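Local coordinates for protein nuclease NucT (Helicobacter pylori, PDB 6EHI) that is a nuclease of the PLD-like family, found here as an assembly of two copies, at residues N7-L12 with V135-D140. The protein carries 1 engineered substitution. Residues are numbered along the deposited sequence; the frame is centred on the assembly and turned at random.
Sequences NSLFVL and VLLKTD
Phe10 and Leu136 lie side by side over one face of an antiparallel strand pair, with Phe10 CD1 3.9 Å from Leu136 CD2. Leu136 O lies at the edge of the Phe10 ring, near its plane, 3.5 Å from CD1. Helix 16-28 packs against Phe10, while Phe129 of helix 126-130 covers Leu136. On the other face, Leu9 holds CG anti to the backbone N (chi1 177°), and from there CD1 reaches obliquely across to Val135 CB (4.1 Å). Leu9 CB meets Leu137 CD1, and Leu137 in turn packs on Leu137 of the second subunit.

Between the two faces, four backbone hydrogen bonds join the hydrogen-bonded pairs Phe10-Leu136 and Ser8-Lys138, the Ser8 N to Lys138 O bond measuring 2.7 Å. Farther out, a water bonds to Ser8 OG (3.1 Å) and more weakly to Lys138 O.

At the polar edge, Thr139 OG1 donates to Asn7 OD1 (2.9 Å), approaching nearly in line with the amide C=O at 168°. Asn7 ND2 donates to Asn7 OD1 of the second subunit, and Thr139 OG1 accepts a hydrogen bond from Asp141 N.

The pair forms one edge of the mixed sheet of this PLD-like protein, strand 116-120 flanking 134-139 on its other side. Backbone bonds thus set the register, apolar side chains pack on both faces near Val135-Leu137, and the buried amide-hydroxyl pair links the strand pairing to the subunit interface.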
loop_
_atom_site.group_PDB
_atom_site.type_symbol
_atom_site.label_atom_id
_atom_site.label_comp_id
_atom_site.label_asym_id
_atom_site.label_seq_id
_atom_site.Cartn_x
_atom_site.Cartn_y
_atom_site.Cartn_z
ATOM N N ASN A 7 15.223 -6.428 2.904
ATOM C CA ASN A 7 14.162 -5.457 2.645
ATOM C C ASN A 7 14.766 -4.225 2.078
ATOM O O ASN A 7 15.720 -3.650 2.626
ATOM C CB ASN A 7 13.343 -5.161 3.892
ATOM C CG ASN A 7 12.386 -6.264 4.249
ATOM O OD1 ASN A 7 12.279 -7.261 3.538
ATOM N ND2 ASN A 7 11.747 -6.154 5.425
ATOM N N SER A 8 14.276 -3.790 0.942
ATOM C CA SER A 8 14.563 -2.451 0.479
ATOM C C SER A 8 13.354 -1.542 0.512
ATOM O O SER A 8 12.402 -1.771 -0.204
ATOM C CB SER A 8 15.247 -2.396 -0.868
ATOM O OG SER A 8 16.402 -3.207 -0.790
ATOM N N LEU A 9 13.372 -0.594 1.438
ATOM C CA LEU A 9 12.306 0.424 1.543
ATOM C C LEU A 9 12.617 1.683 0.807
ATOM O O LEU A 9 13.680 2.324 0.987
ATOM C CB LEU A 9 12.012 0.743 3.000
ATOM C CG LEU A 9 10.979 1.836 3.330
ATOM C CD1 LEU A 9 9.570 1.371 2.902
ATOM C CD2 LEU A 9 11.078 2.106 4.800
ATOM N N PHE A 10 11.645 2.133 0.019
ATOM C CA PHE A 10 11.700 3.433 -0.566
ATOM C C PHE A 10 10.566 4.300 -0.023
ATOM O O PHE A 10 9.407 3.948 -0.062
ATOM C CB PHE A 10 11.590 3.370 -2.074
ATOM C CG PHE A 10 12.608 2.481 -2.736
ATOM C CD1 PHE A 10 12.352 1.130 -2.872
ATOM C CD2 PHE A 10 13.846 2.981 -3.154
ATOM C CE1 PHE A 10 13.300 0.296 -3.423
ATOM C CE2 PHE A 10 14.801 2.149 -3.721
ATOM C CZ PHE A 10 14.508 0.813 -3.845
ATOM N N VAL A 11 10.936 5.496 0.425
ATOM C CA VAL A 11 9.955 6.403 0.951
ATOM C C VAL A 11 9.822 7.531 -0.070
ATOM O O VAL A 11 10.779 8.314 -0.331
ATOM C CB VAL A 11 10.238 6.948 2.379
ATOM C CG1 VAL A 11 9.133 7.932 2.753
ATOM C CG2 VAL A 11 10.514 5.801 3.405
ATOM N N LEU A 12 8.634 7.655 -0.616
ATOM C CA LEU A 12 8.334 8.653 -1.614
ATOM C C LEU A 12 7.681 9.895 -0.974
ATOM O O LEU A 12 7.019 9.771 0.037
ATOM C CB LEU A 12 7.410 8.046 -2.690
ATOM C CG LEU A 12 8.032 7.008 -3.589
ATOM C CD1 LEU A 12 8.087 5.669 -2.830
ATOM C CD2 LEU A 12 7.328 6.870 -4.906
ATOM N N VAL A 135 4.920 4.668 0.153
ATOM C CA VAL A 135 6.005 3.753 0.420
ATOM C C VAL A 135 6.012 2.628 -0.591
ATOM O O VAL A 135 4.930 2.053 -0.965
ATOM C CB VAL A 135 6.070 3.228 1.852
ATOM C CG1 VAL A 135 6.374 4.340 2.841
ATOM C CG2 VAL A 135 4.809 2.485 2.243
ATOM N N LEU A 136 7.217 2.161 -0.913
ATOM C CA LEU A 136 7.389 1.004 -1.829
ATOM C C LEU A 136 8.420 0.095 -1.179
ATOM O O LEU A 136 9.558 0.581 -0.845
ATOM C CB LEU A 136 7.835 1.462 -3.200
ATOM C CG LEU A 136 7.738 0.424 -4.301
ATOM C CD1 LEU A 136 7.470 1.130 -5.620
ATOM C CD2 LEU A 136 9.023 -0.320 -4.406
ATOM N N LEU A 137 8.069 -1.147 -0.929
ATOM C CA LEU A 137 8.983 -2.137 -0.332
ATOM C C LEU A 137 9.300 -3.247 -1.295
ATOM O O LEU A 137 8.399 -3.850 -1.879
ATOM C CB LEU A 137 8.410 -2.722 0.928
ATOM C CG LEU A 137 9.463 -3.654 1.608
ATOM C CD1 LEU A 137 10.017 -2.878 2.764
ATOM C CD2 LEU A 137 8.943 -4.961 2.044
ATOM N N LYS A 138 10.576 -3.467 -1.516
ATOM C CA LYS A 138 11.111 -4.628 -2.242
ATOM C C LYS A 138 11.681 -5.619 -1.266
ATOM O O LYS A 138 12.394 -5.211 -0.317
ATOM C CB LYS A 138 12.223 -4.180 -3.153
ATOM C CG LYS A 138 12.853 -5.247 -4.017
ATOM C CD LYS A 138 13.951 -4.608 -4.897
ATOM C CE LYS A 138 14.809 -5.662 -5.564
ATOM N NZ LYS A 138 15.993 -4.963 -6.133
ATOM N N THR A 139 11.281 -6.858 -1.416
ATOM C CA THR A 139 11.885 -7.935 -0.631
ATOM C C THR A 139 12.180 -9.149 -1.430
ATOM O O THR A 139 11.473 -9.481 -2.392
ATOM C CB THR A 139 11.093 -8.263 0.637
ATOM O OG1 THR A 139 11.805 -9.214 1.469
ATOM C CG2 THR A 139 9.779 -8.864 0.323
ATOM N N ASP A 140 13.245 -9.860 -1.022
ATOM C CA ASP A 140 13.548 -11.209 -1.541
ATOM C C ASP A 140 13.275 -12.316 -0.512
ATOM O O ASP A 140 13.760 -13.446 -0.635
ATOM C CB ASP A 140 14.998 -11.284 -2.052
ATOM C CG ASP A 140 16.011 -11.132 -0.966
ATOM O OD1 ASP A 140 15.647 -10.898 0.203
ATOM O OD2 ASP A 140 17.228 -11.266 -1.253
HETATM O O HOH W 1 15.515 -6.079 -1.411
#